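Local structure of ABC transporter substrate-binding protein (Staphylococcus aureus subsp. aureus NCTC 8325, 3UN6) at residues 280-292 and 307-319. The protein binds zinc and is probably the substrate-binding component of an ABC-type import system whose transported ligand is not established. Numbering follows the deposited sequence.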
loop_
_atom_site.group_PDB
_atom_site.type_symbol
_atom_site.label_atom_id
_atom_site.label_comp_id
_atom_site.label_asym_id
_atom_site.label_seq_id
_atom_site.Cartn_x
_atom_site.Cartn_y
_atom_site.Cartn_z
ATOM N N SER A 280 -2.629 9.222 5.723
ATOM C CA SER A 280 -1.981 9.738 6.934
ATOM C C SER A 280 -0.778 8.859 7.222
ATOM O O SER A 280 -0.631 7.774 6.642
ATOM C CB SER A 280 -2.943 9.833 8.128
ATOM O OG SER A 280 -3.173 8.570 8.710
ATOM N N TYR A 281 0.122 9.346 8.062
ATOM C CA TYR A 281 1.321 8.604 8.420
ATOM C C TYR A 281 1.463 8.583 9.959
ATOM O O TYR A 281 0.658 7.960 10.627
ATOM C CB TYR A 281 2.531 9.193 7.686
ATOM C CG TYR A 281 2.345 9.178 6.187
ATOM C CD1 TYR A 281 2.786 8.101 5.421
ATOM C CD2 TYR A 281 1.691 10.218 5.534
ATOM C CE1 TYR A 281 2.602 8.076 4.056
ATOM C CE2 TYR A 281 1.496 10.199 4.166
ATOM C CZ TYR A 281 1.952 9.127 3.426
ATOM O OH TYR A 281 1.751 9.065 2.057
ATOM N N GLY A 282 2.477 9.229 10.521
ATOM C CA GLY A 282 2.638 9.252 11.986
ATOM C C GLY A 282 3.179 7.962 12.586
ATOM O O GLY A 282 4.269 7.493 12.222
ATOM N N ASP A 283 2.437 7.402 13.536
ATOM C CA ASP A 283 2.835 6.166 14.190
ATOM C C ASP A 283 2.615 5.037 13.208
ATOM O O ASP A 283 1.473 4.723 12.858
ATOM C CB ASP A 283 2.003 5.963 15.461
ATOM C CG ASP A 283 2.365 4.695 16.214
ATOM O OD1 ASP A 283 3.095 3.828 15.676
ATOM O OD2 ASP A 283 1.889 4.564 17.351
ATOM N N LEU A 284 3.707 4.433 12.752
ATOM C CA LEU A 284 3.629 3.379 11.772
ATOM C C LEU A 284 3.883 1.983 12.381
ATOM O O LEU A 284 4.305 1.054 11.691
ATOM C CB LEU A 284 4.595 3.686 10.609
ATOM C CG LEU A 284 4.325 4.971 9.834
ATOM C CD1 LEU A 284 5.414 5.212 8.754
ATOM C CD2 LEU A 284 2.956 4.955 9.176
ATOM N N THR A 285 3.621 1.832 13.677
ATOM C CA THR A 285 3.735 0.525 14.334
ATOM C C THR A 285 2.734 -0.446 13.695
ATOM O O THR A 285 1.571 -0.080 13.464
ATOM C CB THR A 285 3.348 0.635 15.801
ATOM O OG1 THR A 285 4.212 1.561 16.461
ATOM C CG2 THR A 285 3.447 -0.739 16.534
ATOM N N ILE A 286 3.173 -1.662 13.402
ATOM C CA ILE A 286 2.263 -2.702 12.952
ATOM C C ILE A 286 1.698 -3.316 14.236
ATOM O O ILE A 286 2.357 -4.111 14.906
ATOM C CB ILE A 286 2.953 -3.802 12.154
ATOM C CG1 ILE A 286 3.537 -3.240 10.845
ATOM C CG2 ILE A 286 1.949 -4.899 11.850
ATOM C CD1 ILE A 286 4.308 -4.303 10.006
ATOM N N LYS A 287 0.505 -2.912 14.609
ATOM C CA LYS A 287 -0.074 -3.378 15.854
ATOM C C LYS A 287 -0.707 -4.746 15.703
ATOM O O LYS A 287 -1.249 -5.088 14.633
ATOM C CB LYS A 287 -1.087 -2.371 16.394
ATOM C CG LYS A 287 -0.481 -1.033 16.739
ATOM C CD LYS A 287 -1.520 -0.122 17.318
ATOM C CE LYS A 287 -1.035 1.305 17.401
ATOM N NZ LYS A 287 -2.096 2.176 18.015
ATOM N N PRO A 288 -0.613 -5.559 16.755
ATOM C CA PRO A 288 -1.221 -6.881 16.701
ATOM C C PRO A 288 -2.708 -6.834 16.308
ATOM O O PRO A 288 -3.170 -7.639 15.488
ATOM C CB PRO A 288 -1.070 -7.386 18.134
ATOM C CG PRO A 288 0.194 -6.722 18.636
ATOM C CD PRO A 288 0.202 -5.356 17.972
ATOM N N SER A 289 -3.444 -5.877 16.856
ATOM C CA SER A 289 -4.871 -5.771 16.576
ATOM C C SER A 289 -5.128 -5.515 15.090
ATOM O O SER A 289 -5.992 -6.153 14.463
ATOM C CB SER A 289 -5.499 -4.671 17.454
ATOM O OG SER A 289 -4.859 -3.421 17.208
ATOM N N GLY A 290 -4.366 -4.591 14.513
ATOM C CA GLY A 290 -4.504 -4.292 13.093
ATOM C C GLY A 290 -4.104 -5.476 12.240
ATOM O O GLY A 290 -4.740 -5.771 11.211
ATOM N N TYR A 291 -3.045 -6.163 12.650
ATOM C CA TYR A 291 -2.588 -7.340 11.908
ATOM C C TYR A 291 -3.643 -8.465 11.991
ATOM O O TYR A 291 -3.943 -9.160 11.000
ATOM C CB TYR A 291 -1.223 -7.827 12.425
ATOM C CG TYR A 291 -0.717 -9.008 11.657
ATOM C CD1 TYR A 291 -0.831 -10.303 12.151
ATOM C CD2 TYR A 291 -0.153 -8.834 10.399
ATOM C CE1 TYR A 291 -0.370 -11.409 11.395
ATOM C CE2 TYR A 291 0.279 -9.902 9.662
ATOM C CZ TYR A 291 0.175 -11.189 10.163
ATOM O OH TYR A 291 0.640 -12.236 9.393
ATOM N N GLN A 292 -4.216 -8.630 13.173
ATOM C CA GLN A 292 -5.198 -9.656 13.377
ATOM C C GLN A 292 -6.436 -9.421 12.503
ATOM O O GLN A 292 -7.073 -10.379 12.047
ATOM C CB GLN A 292 -5.573 -9.739 14.858
ATOM C CG GLN A 292 -6.392 -10.983 15.177
ATOM C CD GLN A 292 -5.566 -12.284 15.199
ATOM O OE1 GLN A 292 -5.533 -13.027 14.223
ATOM N NE2 GLN A 292 -4.908 -12.546 16.313
ATOM N N PRO A 307 0.249 -16.236 7.999
ATOM C CA PRO A 307 1.263 -16.492 8.997
ATOM C C PRO A 307 0.936 -15.747 10.302
ATOM O O PRO A 307 0.280 -14.698 10.279
ATOM C CB PRO A 307 2.528 -15.940 8.346
ATOM C CG PRO A 307 2.056 -14.860 7.485
ATOM C CD PRO A 307 0.724 -15.308 6.963
ATOM N N ALA A 308 1.373 -16.302 11.427
ATOM C CA ALA A 308 1.164 -15.671 12.729
ATOM C C ALA A 308 1.975 -14.373 12.841
ATOM O O ALA A 308 2.981 -14.208 12.172
ATOM C CB ALA A 308 1.576 -16.641 13.846
ATOM N N TYR A 309 1.542 -13.476 13.716
ATOM C CA TYR A 309 2.237 -12.209 13.952
ATOM C C TYR A 309 3.761 -12.367 14.170
ATOM O O TYR A 309 4.577 -11.709 13.491
ATOM C CB TYR A 309 1.592 -11.487 15.140
ATOM C CG TYR A 309 2.088 -10.085 15.348
ATOM C CD1 TYR A 309 1.475 -9.009 14.732
ATOM C CD2 TYR A 309 3.151 -9.838 16.171
ATOM C CE1 TYR A 309 1.929 -7.721 14.931
ATOM C CE2 TYR A 309 3.617 -8.567 16.378
ATOM C CZ TYR A 309 3.009 -7.513 15.757
ATOM O OH TYR A 309 3.486 -6.260 15.984
ATOM N N ASP A 310 4.150 -13.249 15.091
ATOM C CA ASP A 310 5.577 -13.467 15.406
ATOM C C ASP A 310 6.392 -14.083 14.255
ATOM O O ASP A 310 7.609 -13.988 14.239
ATOM C CB ASP A 310 5.731 -14.292 16.682
ATOM C CG ASP A 310 5.350 -13.508 17.937
ATOM O OD1 ASP A 310 5.386 -12.264 17.894
ATOM O OD2 ASP A 310 5.040 -14.122 18.971
ATOM N N ASP A 311 5.735 -14.693 13.286
ATOM C CA ASP A 311 6.453 -15.261 12.168
ATOM C C ASP A 311 6.624 -14.275 11.032
ATOM O O ASP A 311 7.551 -14.414 10.233
ATOM C CB ASP A 311 5.730 -16.486 11.651
ATOM C CG ASP A 311 5.707 -17.615 12.664
ATOM O OD1 ASP A 311 6.709 -17.773 13.407
ATOM O OD2 ASP A 311 4.690 -18.346 12.710
ATOM N N PHE A 312 5.739 -13.281 10.959
ATOM C CA PHE A 312 5.747 -12.309 9.858
ATOM C C PHE A 312 6.292 -10.950 10.279
ATOM O O PHE A 312 7.092 -10.344 9.576
ATOM C CB PHE A 312 4.308 -12.175 9.337
ATOM C CG PHE A 312 4.132 -11.188 8.221
ATOM C CD1 PHE A 312 4.664 -11.434 6.959
ATOM C CD2 PHE A 312 3.393 -10.044 8.411
ATOM C CE1 PHE A 312 4.496 -10.527 5.934
ATOM C CE2 PHE A 312 3.215 -9.137 7.379
ATOM C CZ PHE A 312 3.763 -9.374 6.149
ATOM N N VAL A 313 5.859 -10.481 11.438
ATOM C CA VAL A 313 6.208 -9.168 11.887
ATOM C C VAL A 313 7.387 -9.176 12.836
ATOM O O VAL A 313 7.475 -10.022 13.718
ATOM C CB VAL A 313 5.005 -8.500 12.610
ATOM C CG1 VAL A 313 5.383 -7.100 13.096
ATOM C CG2 VAL A 313 3.759 -8.463 11.685
ATOM N N GLU A 314 8.320 -8.253 12.607
ATOM C CA GLU A 314 9.436 -8.029 13.526
ATOM C C GLU A 314 9.308 -6.570 13.991
ATOM O O GLU A 314 9.878 -5.649 13.378
ATOM C CB GLU A 314 10.792 -8.298 12.890
ATOM C CG GLU A 314 11.929 -8.049 13.883
ATOM C CD GLU A 314 11.691 -8.778 15.209
ATOM O OE1 GLU A 314 11.502 -8.097 16.252
ATOM O OE2 GLU A 314 11.612 -10.031 15.187
ATOM N N PRO A 315 8.568 -6.351 15.087
ATOM C CA PRO A 315 8.287 -5.002 15.543
ATOM C C PRO A 315 9.373 -4.376 16.423
ATOM O O PRO A 315 9.217 -3.222 16.843
ATOM C CB PRO A 315 7.028 -5.207 16.372
ATOM C CG PRO A 315 7.288 -6.521 17.043
ATOM C CD PRO A 315 8.077 -7.349 16.053
ATOM N N SER A 316 10.461 -5.093 16.700
ATOM C CA SER A 316 11.510 -4.524 17.585
ATOM C C SER A 316 12.238 -3.290 17.029
ATOM O O SER A 316 12.520 -2.340 17.765
ATOM C CB SER A 316 12.542 -5.597 17.988
ATOM O OG SER A 316 13.199 -6.137 16.841
ATOM N N LEU A 317 12.561 -3.302 15.742
ATOM C CA LEU A 317 13.306 -2.189 15.128
ATOM C C LEU A 317 12.560 -0.868 15.223
ATOM O O LEU A 317 13.152 0.154 15.570
ATOM C CB LEU A 317 13.698 -2.493 13.663
ATOM C CG LEU A 317 14.998 -3.305 13.397
ATOM C CD1 LEU A 317 14.949 -4.699 13.981
ATOM C CD2 LEU A 317 15.306 -3.375 11.894
ATOM N N TYR A 318 11.261 -0.891 14.948
ATOM C CA TYR A 318 10.471 0.322 14.994
ATOM C C TYR A 318 10.215 0.757 16.432
ATOM O O TYR A 318 10.244 1.944 16.729
ATOM C CB TYR A 318 9.151 0.144 14.230
ATOM C CG TYR A 318 8.388 1.427 14.072
ATOM C CD1 TYR A 318 8.628 2.268 12.981
ATOM C CD2 TYR A 318 7.453 1.817 15.008
ATOM C CE1 TYR A 318 7.951 3.441 12.833
ATOM C CE2 TYR A 318 6.755 3.015 14.861
ATOM C CZ TYR A 318 7.010 3.817 13.777
ATOM O OH TYR A 318 6.348 5.018 13.617
ATOM N N LYS A 319 9.973 -0.202 17.324
ATOM C CA LYS A 319 9.734 0.122 18.727
ATOM C C LYS A 319 10.977 0.722 19.377
ATOM O O LYS A 319 10.882 1.708 20.093
ATOM C CB LYS A 319 9.293 -1.127 19.502
ATOM C CG LYS A 319 9.335 -0.946 21.002
ATOM C CD LYS A 319 8.981 -2.214 21.714
ATOM C CE LYS A 319 9.067 -2.033 23.226
ATOM N NZ LYS A 319 8.644 -3.268 23.954
HETATM O O HOH W 1 6.784 6.831 11.980
#
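Y291, Y309 and Y318 carry this contact, each spending its hydroxyl on the other segment's backbone while its flat ring packs, as suits tyrosine. Y291 OH donates to P307 O (2.6 Å) from above the carbonyl plane. Y309 OH reaches I286 O at 2.7 Å, almost in line with the C=O. Y318 OH accepts from L284 N (2.8 Å, 172°) and donates to a water bridging to G282 O.

Packing holds the rings of Y291 and Y309. The edge of Y309 meets the face of Y291 in an offset edge-to-face pair, planes 77° apart, and Y309 is sandwiched between V313 CB and P288 CG. V313 CG2 lies over Y291 and touches I286 CG2. With CG anti to the backbone N (chi1 -178°), Y291 swings off its helix to meet F312 rim to rim.

Further out, D283 OD1 accepts from T285 N, an Asx turn, and from T285 OG1, which lies against Y318 CE2 at 3.3 Å. Helix 94-102 backs Y291 and F312, and K245 makes a cation-pi contact with Y318. The aromatic cluster of Y291, Y309 and F312 joins helix 309-312 to the start of helix 288-300, and Y318 of helix 316-320 joins the loop before it, in this periplasmic-binding-protein-like fold.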